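Local coordinates for hydrazine synthase beta subunit (Candidatus Kuenenia stuttgartiensis, PDB 5C2V) that forms part of the hydrazine synthase complex, which condenses nitric oxide with ammonium to hydrazine, and may modulate passage of the hydroxylamine intermediate between the active sites, at the interface of chains A and B. Numbering follows the deposited sequence. Chains: chain A, Hydrazine synthase beta subunit; chain B, Hydrazine synthase gamma subunit.

Contact 1 and contact 2 are neighbouring patches of the interface between the beta-propeller subunit and the gamma subunit, with the centres of their C-alpha atoms about 13 Å apart. B:Asn51, at the end of helix 43-51, belongs to both, and the adjacent A:Arg273 and A:Gly274 continue the seam on the propeller side. Contact 1 is polar, with arginines gathered around a glutamate and a tyrosine that follow the haem-binding motif of chain B; contact 2 is largely apolar, with hydrogen bonds at one end. Together they help hold beta against gamma within the alpha-beta-gamma heterotrimer.

Contact 1: the interface of chains A and B. Residues chain A 145, 161, 191, 193, 257, 273; chain B 51, 68-69.
B:Glu69 pushes its carboxylate tip to tip against A:Arg145, A:Arg193 and A:Tyr257 of the propeller. It lies two residues after the haem-ligating histidine of the CXXCH motif, with B:Tyr68 between them. Its two oxygens divide the work. B:Glu69 OE1 takes a hydrogen bond and salt bridge from A:Arg145 NH2 at 2.9 Å, nearly along the acceptor's C-O axis and in the guanidinium plane. B:Glu69 OE2 accepts from the phenol OH of A:Tyr257 at 2.7 Å, the donor standing above the carboxylate plane. A:Arg193 NH1 forms a salt bridge to the same OE2, but its N-H points elsewhere, making this pairing electrostatic. CG of B:Glu69 sits between the backbone N and the carbonyl carbon (chi1 81°), and the chain bends at chi2, which brings OE2 over the rim of one face of the B:Tyr68 ring.

The B:Tyr68 ring is carried by a CG anti to the backbone N (chi1 177°), which brings the phenol OH of B:Tyr68 tip to tip with A:Arg145 NH1 at 2.6 Å in a hydrogen bond. NH2 of A:Arg193 lies at the ring edge, the two planes 85° apart, but the approach is modelled too close to carry weight. The positive charges grouped here would be expected to favour the carboxylate form of B:Glu69.

Behind this shell, A:Asp161 OD2 holds A:Arg193 NH2 by an in-plane salt bridge of 2.9 Å, helping to fix how the guanidinium is turned. The A:Tyr257 ring is sandwiched between CD of A:Arg193, near its rim, and CD of A:Arg273, over its centre. A:Arg273, extended from CG to NE, passes B:Asn51 obliquely, and its NH1 directs no N-H at the amide oxygen. Water carries that side instead: water 1 lies 2.8 Å from A:Tyr257 OH and 3.2 Å from B:Asn51 OD1. Water 2 lies 2.9 Å from A:Arg193 NH1 and also touches B:Glu69 OE2, linking the two chains.

Contact 2: the interface of chains A and B. Residues chain A 274, 276, 320, 340; chain B 17, 48, 51-54.
Helix 43-51 of the gamma subunit and the loop that follows it lie against propeller loops carrying A:Gly274, A:His276, A:Leu320 and A:Phe340, with B:Pro17 from another gamma loop at the margin. B:Phe48 is the main apolar group. Its CG is anti to the backbone N (chi1 176°), which turns the CD1-CE1 edge of the ring towards the side chains of chain A. The CD1 edge of that ring points at the centre of the A:Phe340 face, the planes 85° apart and the centroids 5.0 Å from each other. A:Phe340 also lays CE1 against the helix backbone, 3.5 Å from CA of B:Phe48, while its CZ touches CB of B:Asn51. Farther out on the B:Phe48 ring, CE1 meets the CD1 methyl of A:Leu320 at 3.6 Å. The same methyl reaches B:Pro17 tip to tip, and the other, CD2, covers the centre of one face of the A:His276 imidazole.

At the polar end, A:His276 NE2 donates to B:Asp52 OD1 at 2.9 Å, a bent bond (136° at H) whose acceptor is tilted from the imidazole plane. B:Ala54 N reaches B:Asp52 OD1 from the opposite face of the carboxylate at 2.8 Å, so OD1 is gripped by donors from both subunits and the loop is braced on itself. Beside it, B:Ala53 N donates to A:Gly274 O at 3.2 Å, and the B:Ala53 methyl packs on the glycine CA. The patch docks the gamma helix and its trailing loop on the propeller, and so helps join beta to gamma within the heterotrimer.

Contact 1: the interface of chains A and B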
loop_
_atom_site.group_PDB
_atom_site.type_symbol
_atom_site.label_atom_id
_atom_site.label_comp_id
_atom_site.label_asym_id
_atom_site.label_seq_id
_atom_site.Cartn_x
_atom_site.Cartn_y
_atom_site.Cartn_z
ATOM N N ARG A 145 -8.566 32.222 -41.689
ATOM C CA ARG A 145 -8.333 31.026 -42.496
ATOM C C ARG A 145 -9.607 30.476 -43.133
ATOM O O ARG A 145 -9.627 30.112 -44.308
ATOM C CB ARG A 145 -7.670 29.940 -41.647
ATOM C CG ARG A 145 -7.333 28.666 -42.407
ATOM C CD ARG A 145 -6.499 28.954 -43.646
ATOM N NE ARG A 145 -6.087 27.727 -44.320
ATOM C CZ ARG A 145 -4.863 27.211 -44.253
ATOM N NH1 ARG A 145 -3.922 27.824 -43.548
ATOM N NH2 ARG A 145 -4.577 26.087 -44.897
ATOM N N ASP A 161 -6.074 33.092 -38.067
ATOM C CA ASP A 161 -4.754 32.519 -37.916
ATOM C C ASP A 161 -3.798 33.658 -38.206
ATOM O O ASP A 161 -3.644 34.086 -39.350
ATOM C CB ASP A 161 -4.553 31.336 -38.867
ATOM C CG ASP A 161 -3.270 30.579 -38.599
ATOM O OD1 ASP A 161 -2.769 30.638 -37.457
ATOM O OD2 ASP A 161 -2.769 29.912 -39.528
ATOM N N ASN A 191 -1.404 27.927 -36.165
ATOM C CA ASN A 191 -1.866 27.130 -37.299
ATOM C C ASN A 191 -3.320 26.672 -37.210
ATOM O O ASN A 191 -3.586 25.471 -37.267
ATOM C CB ASN A 191 -0.973 25.898 -37.483
ATOM C CG ASN A 191 0.490 26.252 -37.632
ATOM O OD1 ASN A 191 0.836 27.283 -38.207
ATOM N ND2 ASN A 191 1.363 25.393 -37.116
ATOM N N ARG A 193 -6.379 25.570 -38.682
ATOM C CA ARG A 193 -6.743 25.162 -40.035
ATOM C C ARG A 193 -8.232 25.017 -40.372
ATOM O O ARG A 193 -8.586 24.939 -41.550
ATOM C CB ARG A 193 -6.042 23.839 -40.344
ATOM C CG ARG A 193 -4.525 23.937 -40.367
ATOM C CD ARG A 193 -4.061 24.786 -41.540
ATOM N NE ARG A 193 -3.459 26.033 -41.088
ATOM C CZ ARG A 193 -2.154 26.268 -41.079
ATOM N NH1 ARG A 193 -1.304 25.344 -41.510
ATOM N NH2 ARG A 193 -1.703 27.429 -40.632
ATOM N N TYR A 257 -5.778 19.320 -39.779
ATOM C CA TYR A 257 -6.255 20.333 -40.721
ATOM C C TYR A 257 -7.766 20.408 -40.887
ATOM O O TYR A 257 -8.416 21.306 -40.354
ATOM C CB TYR A 257 -5.645 20.086 -42.102
ATOM C CG TYR A 257 -4.353 20.816 -42.367
ATOM C CD1 TYR A 257 -3.252 20.629 -41.547
ATOM C CD2 TYR A 257 -4.226 21.670 -43.454
ATOM C CE1 TYR A 257 -2.065 21.284 -41.789
ATOM C CE2 TYR A 257 -3.039 22.329 -43.708
ATOM C CZ TYR A 257 -1.962 22.133 -42.870
ATOM O OH TYR A 257 -0.774 22.784 -43.108
ATOM N N ARG A 273 -2.709 15.749 -41.480
ATOM C CA ARG A 273 -1.953 15.927 -42.711
ATOM C C ARG A 273 -0.523 15.419 -42.588
ATOM O O ARG A 273 0.001 14.779 -43.498
ATOM C CB ARG A 273 -1.961 17.407 -43.098
ATOM C CG ARG A 273 -1.634 17.702 -44.549
ATOM C CD ARG A 273 -1.627 19.205 -44.785
ATOM N NE ARG A 273 -1.673 19.548 -46.203
ATOM C CZ ARG A 273 -0.598 19.740 -46.959
ATOM N NH1 ARG A 273 0.613 19.624 -46.433
ATOM N NH2 ARG A 273 -0.734 20.050 -48.241
ATOM N N ASN B 51 6.503 18.953 -45.727
ATOM C CA ASN B 51 5.219 18.879 -45.030
ATOM C C ASN B 51 4.990 17.615 -44.195
ATOM O O ASN B 51 4.014 17.537 -43.448
ATOM C CB ASN B 51 4.079 19.023 -46.042
ATOM C CG ASN B 51 3.999 20.416 -46.633
ATOM O OD1 ASN B 51 3.234 21.260 -46.163
ATOM N ND2 ASN B 51 4.793 20.667 -47.667
ATOM N N TYR B 68 5.366 27.443 -42.104
ATOM C CA TYR B 68 3.999 27.242 -42.558
ATOM C C TYR B 68 3.933 26.382 -43.853
ATOM O O TYR B 68 4.935 25.768 -44.199
ATOM C CB TYR B 68 3.379 28.645 -42.704
ATOM C CG TYR B 68 1.998 28.678 -43.233
ATOM C CD1 TYR B 68 0.899 28.309 -42.427
ATOM C CD2 TYR B 68 1.769 29.064 -44.535
ATOM C CE1 TYR B 68 -0.371 28.337 -42.943
ATOM C CE2 TYR B 68 0.525 29.076 -45.036
ATOM C CZ TYR B 68 -0.544 28.734 -44.279
ATOM O OH TYR B 68 -1.825 28.762 -44.784
ATOM N N GLU B 69 2.815 26.330 -44.582
ATOM C CA GLU B 69 2.769 25.432 -45.753
ATOM C C GLU B 69 2.671 26.089 -47.140
ATOM O O GLU B 69 2.756 25.401 -48.159
ATOM C CB GLU B 69 1.637 24.409 -45.599
ATOM C CG GLU B 69 0.263 24.897 -45.962
ATOM C CD GLU B 69 -0.539 25.288 -44.753
ATOM O OE1 GLU B 69 -1.733 25.609 -44.915
ATOM O OE2 GLU B 69 0.022 25.261 -43.637
HETATM O O HOH W 1 1.218 20.903 -43.742
HETATM O O HOH W 2 1.529 25.703 -40.854
#

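Contact 2: the interface of chains A and B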
loop_
_atom_site.group_PDB
_atom_site.type_symbol
_atom_site.label_atom_id
_atom_site.label_comp_id
_atom_site.label_asym_id
_atom_site.label_seq_id
_atom_site.Cartn_x
_atom_site.Cartn_y
_atom_site.Cartn_z
ATOM N N GLY A 274 0.105 15.714 -41.455
ATOM C CA GLY A 274 1.469 15.291 -41.210
ATOM C C GLY A 274 1.572 13.792 -41.013
ATOM O O GLY A 274 2.509 13.156 -41.497
ATOM N N HIS A 276 -0.790 11.650 -41.973
ATOM C CA HIS A 276 -1.514 10.978 -43.053
ATOM C C HIS A 276 -2.628 10.060 -42.563
ATOM O O HIS A 276 -2.692 8.897 -42.966
ATOM C CB HIS A 276 -0.547 10.161 -43.914
ATOM C CG HIS A 276 0.747 10.854 -44.199
ATOM N ND1 HIS A 276 0.815 12.060 -44.865
ATOM C CD2 HIS A 276 2.023 10.511 -43.909
ATOM C CE1 HIS A 276 2.078 12.428 -44.972
ATOM N NE2 HIS A 276 2.833 11.509 -44.401
ATOM N N LEU A 320 -1.295 10.163 -48.581
ATOM C CA LEU A 320 -0.370 11.171 -48.079
ATOM C C LEU A 320 -0.967 12.575 -48.169
ATOM O O LEU A 320 -1.485 12.977 -49.211
ATOM C CB LEU A 320 0.954 11.095 -48.842
ATOM C CG LEU A 320 1.578 9.697 -48.906
ATOM C CD1 LEU A 320 2.948 9.737 -49.562
ATOM C CD2 LEU A 320 1.660 9.068 -47.519
ATOM N N PHE A 340 -0.569 14.637 -51.963
ATOM C CA PHE A 340 0.620 14.013 -52.534
ATOM C C PHE A 340 0.281 12.737 -53.292
ATOM O O PHE A 340 0.851 12.462 -54.347
ATOM C CB PHE A 340 1.649 13.716 -51.441
ATOM C CG PHE A 340 2.189 14.946 -50.768
ATOM C CD1 PHE A 340 3.064 15.786 -51.436
ATOM C CD2 PHE A 340 1.828 15.259 -49.469
ATOM C CE1 PHE A 340 3.563 16.920 -50.824
ATOM C CE2 PHE A 340 2.325 16.390 -48.849
ATOM C CZ PHE A 340 3.194 17.221 -49.528
ATOM N N PRO B 17 6.630 9.037 -52.703
ATOM C CA PRO B 17 7.784 9.830 -52.266
ATOM C C PRO B 17 9.100 9.063 -52.344
ATOM O O PRO B 17 9.115 7.895 -52.732
ATOM C CB PRO B 17 7.441 10.164 -50.816
ATOM C CG PRO B 17 6.619 9.009 -50.365
ATOM C CD PRO B 17 5.812 8.584 -51.564
ATOM N N PHE B 48 7.075 17.292 -50.097
ATOM C CA PHE B 48 6.597 16.235 -49.211
ATOM C C PHE B 48 7.433 16.161 -47.941
ATOM O O PHE B 48 6.891 16.155 -46.836
ATOM C CB PHE B 48 6.604 14.878 -49.914
ATOM C CG PHE B 48 6.217 13.736 -49.017
ATOM C CD1 PHE B 48 4.897 13.555 -48.633
ATOM C CD2 PHE B 48 7.172 12.848 -48.549
ATOM C CE1 PHE B 48 4.538 12.509 -47.803
ATOM C CE2 PHE B 48 6.819 11.799 -47.720
ATOM C CZ PHE B 48 5.499 11.629 -47.347
ATOM N N ASN B 51 6.503 18.953 -45.727
ATOM C CA ASN B 51 5.219 18.879 -45.030
ATOM C C ASN B 51 4.990 17.615 -44.195
ATOM O O ASN B 51 4.014 17.537 -43.448
ATOM C CB ASN B 51 4.079 19.023 -46.042
ATOM C CG ASN B 51 3.999 20.416 -46.633
ATOM O OD1 ASN B 51 3.234 21.260 -46.163
ATOM N ND2 ASN B 51 4.793 20.667 -47.667
ATOM N N ASP B 52 5.881 16.635 -44.309
ATOM C CA ASP B 52 5.690 15.350 -43.634
ATOM C C ASP B 52 6.084 15.389 -42.159
ATOM O O ASP B 52 7.169 15.850 -41.814
ATOM C CB ASP B 52 6.490 14.253 -44.342
ATOM C CG ASP B 52 6.379 12.912 -43.646
ATOM O OD1 ASP B 52 5.270 12.580 -43.178
ATOM O OD2 ASP B 52 7.398 12.194 -43.561
ATOM N N ALA B 53 5.185 14.935 -41.288
ATOM C CA ALA B 53 5.511 14.781 -39.872
ATOM C C ALA B 53 5.856 13.340 -39.487
ATOM O O ALA B 53 6.254 13.079 -38.354
ATOM C CB ALA B 53 4.362 15.284 -39.013
ATOM N N ALA B 54 5.722 12.411 -40.428
ATOM C CA ALA B 54 5.890 10.994 -40.111
ATOM C C ALA B 54 7.360 10.613 -39.986
ATOM O O ALA B 54 7.703 9.639 -39.315
ATOM C CB ALA B 54 5.209 10.129 -41.159
#